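Local atomic coordinates of malarial CLPB2 atpase/hsp101 protein (Plasmodium falciparum, PDB entry 4IRF), a protein that belongs to the ClpA/ClpB family of AAA+ chaperones, probably hydrolyses ATP to unfold and translocate proteins, and is represented here by its N-terminal cargo-binding domain. Residues A[66-69]-A[70-74]; A[74-77]-A[78-82]. All blocks are in the same frame, centred on the assembly; numbering follows the deposited sequence.

Contact 1 of 2, residues A[66-69]-A[70-74]; sequences EYID and IALEQ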
ATOM      1  N   GLU A  66      -2.975   3.894  13.671  1.00 36.34           N
ATOM      2  CA  GLU A  66      -4.043   3.478  14.567  1.00 38.15           C
ATOM      3  C   GLU A  66      -5.256   2.953  13.776  1.00 34.37           C
ATOM      4  O   GLU A  66      -5.854   1.924  14.123  1.00 35.10           O
ATOM      5  CB  GLU A  66      -4.369   4.678  15.473  1.00 45.36           C
ATOM      6  CG  GLU A  66      -5.698   4.696  16.192  1.00 48.31           C
ATOM      7  CD  GLU A  66      -5.860   6.000  16.967  1.00 58.09           C
ATOM      8  OE1 GLU A  66      -5.090   6.217  17.933  1.00 64.24           O
ATOM      9  OE2 GLU A  66      -6.724   6.824  16.585  1.00 61.77           O
ATOM     10  N   TYR A  67      -5.605   3.625  12.681  1.00 30.98           N
ATOM     11  CA  TYR A  67      -6.673   3.128  11.818  1.00 32.19           C
ATOM     12  C   TYR A  67      -6.264   1.785  11.187  1.00 31.62           C
ATOM     13  O   TYR A  67      -7.079   0.873  11.014  1.00 29.60           O
ATOM     14  CB  TYR A  67      -6.962   4.131  10.695  1.00 31.06           C
ATOM     15  CG  TYR A  67      -7.920   5.259  11.072  1.00 41.35           C
ATOM     16  CD1 TYR A  67      -9.237   4.985  11.419  1.00 40.43           C
ATOM     17  CD2 TYR A  67      -7.516   6.584  11.027  1.00 38.19           C
ATOM     18  CE1 TYR A  67     -10.128   6.007  11.747  1.00 47.11           C
ATOM     19  CE2 TYR A  67      -8.392   7.623  11.355  1.00 37.49           C
ATOM     20  CZ  TYR A  67      -9.696   7.326  11.711  1.00 50.12           C
ATOM     21  OH  TYR A  67     -10.578   8.342  12.039  1.00 47.04           O
ATOM     22  N   ILE A  68      -5.000   1.695  10.807  1.00 29.28           N
ATOM     23  CA  ILE A  68      -4.525   0.496  10.098  1.00 25.41           C
ATOM     24  C   ILE A  68      -4.573  -0.702  11.043  1.00 27.16           C
ATOM     25  O   ILE A  68      -5.068  -1.776  10.675  1.00 32.05           O
ATOM     26  CB  ILE A  68      -3.109   0.679   9.533  1.00 25.54           C
ATOM     27  CG1 ILE A  68      -3.142   1.709   8.393  1.00 28.90           C
ATOM     28  CG2 ILE A  68      -2.569  -0.668   9.011  1.00 25.96           C
ATOM     29  CD1 ILE A  68      -1.799   2.154   7.928  1.00 27.14           C
ATOM     30  N   ASP A  69      -4.088  -0.496  12.267  1.00 31.73           N
ATOM     31  CA  ASP A  69      -4.041  -1.567  13.260  1.00 35.17           C
ATOM     32  C   ASP A  69      -5.432  -2.041  13.660  1.00 39.35           C
ATOM     33  O   ASP A  69      -5.659  -3.242  13.833  1.00 33.97           O
ATOM     34  CB  ASP A  69      -3.186  -1.158  14.466  1.00 37.77           C
ATOM     35  CG  ASP A  69      -1.724  -0.987  14.107  1.00 45.45           C
ATOM     36  OD1 ASP A  69      -1.294  -1.503  13.051  1.00 41.62           O
ATOM     37  OD2 ASP A  69      -0.988  -0.342  14.874  1.00 47.61           O
ATOM     38  N   ILE A  70      -6.375  -1.115  13.782  1.00 37.04           N
ATOM     39  CA  ILE A  70      -7.767  -1.494  14.010  1.00 35.12           C
ATOM     40  C   ILE A  70      -8.316  -2.392  12.891  1.00 30.24           C
ATOM     41  O   ILE A  70      -8.941  -3.421  13.157  1.00 37.14           O
ATOM     42  CB  ILE A  70      -8.667  -0.251  14.223  1.00 39.32           C
ATOM     43  CG1 ILE A  70      -8.422   0.327  15.621  1.00 39.64           C
ATOM     44  CG2 ILE A  70     -10.131  -0.592  14.008  1.00 42.12           C
ATOM     45  CD1 ILE A  70      -8.750   1.831  15.743  1.00 47.47           C
ATOM     46  N   ALA A  71      -8.041  -2.025  11.641  1.00 28.58           N
ATOM     47  CA  ALA A  71      -8.490  -2.792  10.487  1.00 27.67           C
ATOM     48  C   ALA A  71      -7.764  -4.138  10.368  1.00 30.47           C
ATOM     49  O   ALA A  71      -8.378  -5.129   9.967  1.00 33.60           O
ATOM     50  CB  ALA A  71      -8.297  -1.982   9.207  1.00 28.33           C
ATOM     51  N   LEU A  72      -6.470  -4.157  10.691  1.00 29.84           N
ATOM     52  CA  LEU A  72      -5.708  -5.407  10.722  1.00 27.08           C
ATOM     53  C   LEU A  72      -6.328  -6.382  11.713  1.00 30.15           C
ATOM     54  O   LEU A  72      -6.437  -7.572  11.427  1.00 34.24           O
ATOM     55  CB  LEU A  72      -4.251  -5.189  11.081  1.00 28.15           C
ATOM     56  CG  LEU A  72      -3.392  -4.494  10.022  1.00 27.57           C
ATOM     57  CD1 LEU A  72      -2.003  -4.212  10.531  1.00 27.45           C
ATOM     58  CD2 LEU A  72      -3.349  -5.395   8.766  1.00 24.33           C
ATOM     59  N   GLU A  73      -6.757  -5.886  12.869  1.00 30.20           N
ATOM     60  CA  GLU A  73      -7.267  -6.797  13.899  1.00 32.14           C
ATOM     61  C   GLU A  73      -8.657  -7.285  13.541  1.00 39.70           C
ATOM     62  O   GLU A  73      -8.953  -8.472  13.668  1.00 41.77           O
ATOM     63  CB  GLU A  73      -7.245  -6.162  15.294  1.00 41.15           C
ATOM     64  CG  GLU A  73      -5.998  -6.488  16.122  1.00 49.61           C
ATOM     65  CD  GLU A  73      -5.771  -7.984  16.320  1.00 43.41           C
ATOM     66  OE1 GLU A  73      -6.747  -8.755  16.283  1.00 49.14           O
ATOM     67  OE2 GLU A  73      -4.599  -8.383  16.512  1.00 41.95           O
ATOM     68  N   GLN A  74      -9.486  -6.380  13.038  1.00 36.40           N
ATOM     69  CA  GLN A  74     -10.833  -6.734  12.585  1.00 42.69           C
ATOM     70  C   GLN A  74     -10.835  -7.824  11.521  1.00 40.07           C
ATOM     71  O   GLN A  74     -11.755  -8.646  11.452  1.00 49.73           O
ATOM     72  CB  GLN A  74     -11.533  -5.516  12.003  1.00 47.72           C
ATOM     73  CG  GLN A  74     -11.887  -4.442  12.995  1.00 53.77           C
ATOM     74  CD  GLN A  74     -12.786  -3.402  12.359  1.00 67.08           C
ATOM     75  OE1 GLN A  74     -12.492  -2.882  11.273  1.00 72.26           O
ATOM     76  NE2 GLN A  74     -13.906  -3.114  13.010  1.00 72.28           N
TER
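Glu66 meets Ile70 one helical turn on, the first of four i to i+4 backbone bonds (Glu66-Ile70, Tyr67-Ala71, Ile68-Leu72 and Asp69-Glu73) that together identify this run as regular alpha-helix: Ile70 N donates to Glu66 O at 3.1 Å, with an N-H...O angle of 164°. The Ile70 side chain folds back over the same carbonyl, its CD1 lying 3.3 Å from Glu66 O, because CG1 stands beside the backbone N and anti to the carbonyl carbon (chi1 -75°). Tyr67 O accepts from Ala71 N, and the Ala71 methyl rests near this carbonyl and that of Ile68. The shortest of the four that join 66-69 to 70-74 comes next, Leu72 N to Ile68 O at 2.8 Å. Here the side chains join in as well: Ile68 and Leu72 run abreast off the same flank of the helix, and CG2 of Ile68 packs on CD1 of Leu72 at 3.9 Å. Asp69 O takes Glu73 N at 3.0 Å, while Asp69 OD2 forms a salt bridge with Lys65 and Asp69 OD1 lies 3.8 Å from Leu72 CD1. Around helix 61-74 the faces divide clearly: Ile68 and Leu72 press on helix 37-46, whereas Tyr67 and Ala71 press on helix 125-133.

Contact 2 of 2, residues A[74-77]-A[78-82]; sequences QTRA and GAPLD
Arg76 reaches forward along the chain to Gly78, and the orientation of its guanidinium is what defines this contact. NH1 of Arg76 donates to Gly78 O at 3.1 Å, with an N-H...O angle of 159°. The acceptor lies at the edge of the guanidinium, only 5° out of its plane, so the group offers an N-H rather than its face.

The path of the side chain accounts for this placement. CB, CG and CD continue in an extended line, with CG anti to the backbone N (chi1 180°), which lays the methylenes alongside the glycine peptide: Arg76 CG is 3.3 Å from Gly78 O, and Arg76 CD is 3.5 Å from the same atom. Turns about the two bonds beyond CG (chi3 and chi4) then bring the guanidinium round until NH1 comes back to the oxygen. Beyond the glycine, the Pro80 ring runs obliquely to the arginine, its CD 4.0 Å from Arg76 NH1.

The contact is thus a side-chain-to-backbone hydrogen bond from Arg76 to the carbonyl two residues on, along an extended loop between helix 61-74 and strand 88-89. Gly78 itself is almost fully stretched, its phi and psi both close to 180°. Other partners hold the same guanidinium: NH2 forms a salt bridge with Glu73 in the last turn of the preceding helix, and NH1 also donates to Ser29 O. The chemistry therefore implies that one guanidinium links the Glu73 carboxylate with the Gly78 and Ser29 carbonyls; Glu73 probably offsets part of its charge, and NH1 is shared between the two carbonyl oxygens.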
ATOM      1  N   GLN A  74      -9.486  -6.380  13.038  1.00 36.40           N
ATOM      2  CA  GLN A  74     -10.833  -6.734  12.585  1.00 42.69           C
ATOM      3  C   GLN A  74     -10.835  -7.824  11.521  1.00 40.07           C
ATOM      4  O   GLN A  74     -11.755  -8.646  11.452  1.00 49.73           O
ATOM      5  CB  GLN A  74     -11.533  -5.516  12.003  1.00 47.72           C
ATOM      6  CG  GLN A  74     -11.887  -4.442  12.995  1.00 53.77           C
ATOM      7  CD  GLN A  74     -12.786  -3.402  12.359  1.00 67.08           C
ATOM      8  OE1 GLN A  74     -12.492  -2.882  11.273  1.00 72.26           O
ATOM      9  NE2 GLN A  74     -13.906  -3.114  13.010  1.00 72.28           N
ATOM     10  N   THR A  75      -9.813  -7.820  10.674  1.00 34.27           N
ATOM     11  CA  THR A  75      -9.757  -8.750   9.552  1.00 32.55           C
ATOM     12  C   THR A  75      -8.834  -9.930   9.802  1.00 31.72           C
ATOM     13  O   THR A  75      -8.583 -10.705   8.870  1.00 32.03           O
ATOM     14  CB  THR A  75      -9.344  -8.027   8.242  1.00 40.26           C
ATOM     15  OG1 THR A  75      -8.049  -7.441   8.411  1.00 31.64           O
ATOM     16  CG2 THR A  75     -10.356  -6.939   7.912  1.00 32.06           C
ATOM     17  N   ARG A  76      -8.367 -10.075  11.045  1.00 35.84           N
ATOM     18  CA  ARG A  76      -7.461 -11.163  11.446  1.00 32.64           C
ATOM     19  C   ARG A  76      -8.054 -12.517  11.085  1.00 38.34           C
ATOM     20  O   ARG A  76      -9.241 -12.763  11.328  1.00 35.83           O
ATOM     21  CB  ARG A  76      -7.175 -11.120  12.960  1.00 35.81           C
ATOM     22  CG  ARG A  76      -6.239 -12.241  13.434  1.00 35.00           C
ATOM     23  CD  ARG A  76      -5.990 -12.221  14.923  1.00 36.77           C
ATOM     24  NE  ARG A  76      -5.075 -11.164  15.346  1.00 36.46           N
ATOM     25  CZ  ARG A  76      -3.751 -11.267  15.304  1.00 37.46           C
ATOM     26  NH1 ARG A  76      -3.182 -12.361  14.818  1.00 35.87           N
ATOM     27  NH2 ARG A  76      -2.988 -10.267  15.716  1.00 37.29           N
ATOM     28  N   ALA A  77      -7.228 -13.385  10.493  1.00 34.75           N
ATOM     29  CA  ALA A  77      -7.707 -14.676  10.002  1.00 40.12           C
ATOM     30  C   ALA A  77      -7.292 -15.824  10.924  1.00 36.77           C
ATOM     31  O   ALA A  77      -7.769 -16.965  10.771  1.00 40.55           O
ATOM     32  CB  ALA A  77      -7.198 -14.908   8.592  1.00 42.38           C
ATOM     33  N   GLY A  78      -6.399 -15.525  11.862  1.00 37.88           N
ATOM     34  CA  GLY A  78      -5.901 -16.519  12.799  1.00 39.06           C
ATOM     35  C   GLY A  78      -4.724 -16.031  13.613  1.00 46.61           C
ATOM     36  O   GLY A  78      -4.274 -14.890  13.475  1.00 37.17           O
ATOM     37  N   ALA A  79      -4.223 -16.889  14.496  1.00 43.80           N
ATOM     38  CA  ALA A  79      -2.976 -16.620  15.201  1.00 47.54           C
ATOM     39  C   ALA A  79      -1.834 -16.521  14.190  1.00 41.55           C
ATOM     40  O   ALA A  79      -1.964 -17.011  13.066  1.00 38.95           O
ATOM     41  CB  ALA A  79      -2.723 -17.711  16.211  1.00 44.17           C
ATOM     42  N   PRO A  80      -0.718 -15.870  14.561  1.00 45.86           N
ATOM     43  CA  PRO A  80       0.399 -15.793  13.610  1.00 37.98           C
ATOM     44  C   PRO A  80       0.793 -17.142  12.985  1.00 39.05           C
ATOM     45  O   PRO A  80       0.894 -18.145  13.698  1.00 41.39           O
ATOM     46  CB  PRO A  80       1.538 -15.252  14.473  1.00 44.63           C
ATOM     47  CG  PRO A  80       0.836 -14.368  15.449  1.00 43.50           C
ATOM     48  CD  PRO A  80      -0.458 -15.067  15.776  1.00 41.15           C
ATOM     49  N   LEU A  81       0.968 -17.176  11.666  1.00 38.59           N
ATOM     50  CA  LEU A  81       1.428 -18.382  10.979  1.00 48.61           C
ATOM     51  C   LEU A  81       2.949 -18.461  11.095  1.00 61.48           C
ATOM     52  O   LEU A  81       3.621 -17.431  11.238  1.00 67.87           O
ATOM     53  CB  LEU A  81       1.011 -18.357   9.500  1.00 39.07           C
ATOM     54  CG  LEU A  81      -0.458 -18.043   9.207  1.00 40.15           C
ATOM     55  CD1 LEU A  81      -0.792 -18.078   7.712  1.00 40.88           C
ATOM     56  CD2 LEU A  81      -1.344 -18.983   9.965  1.00 53.70           C
ATOM     57  N   ASP A  82       3.493 -19.677  11.049  1.00 69.96           N
ATOM     58  CA  ASP A  82       4.947 -19.847  11.048  1.00 78.61           C
ATOM     59  C   ASP A  82       5.556 -19.033   9.916  1.00 85.30           C
ATOM     60  O   ASP A  82       5.135 -19.153   8.766  1.00 86.87           O
ATOM     61  CB  ASP A  82       5.341 -21.328  10.928  1.00 82.52           C
ATOM     62  CG  ASP A  82       4.225 -22.192  10.354  1.00 92.41           C
ATOM     63  OD1 ASP A  82       3.078 -21.702  10.237  1.00 95.14           O
ATOM     64  OD2 ASP A  82       4.487 -23.377  10.048  1.00 97.83           O
TER

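Overall arrangement
Contacts 1 and 2 are consecutive: the helical run 66-74 leads into the loop of 74-82, with Gln74 shared, and their centres are about 13 Å apart. Glu73 of contact 1 and Arg76 of contact 2 link the two across the junction, as does the hydrogen bond between Thr75 OG1 and Ala71 O, at the point where the chain first leaves helical geometry. Burial falls off along the way: contact 1, partly buried, has its centre about 14 Å from that of the chain; contact 2, at the surface, about 19 Å. Both lie within the Clp R region of the N-terminal domain.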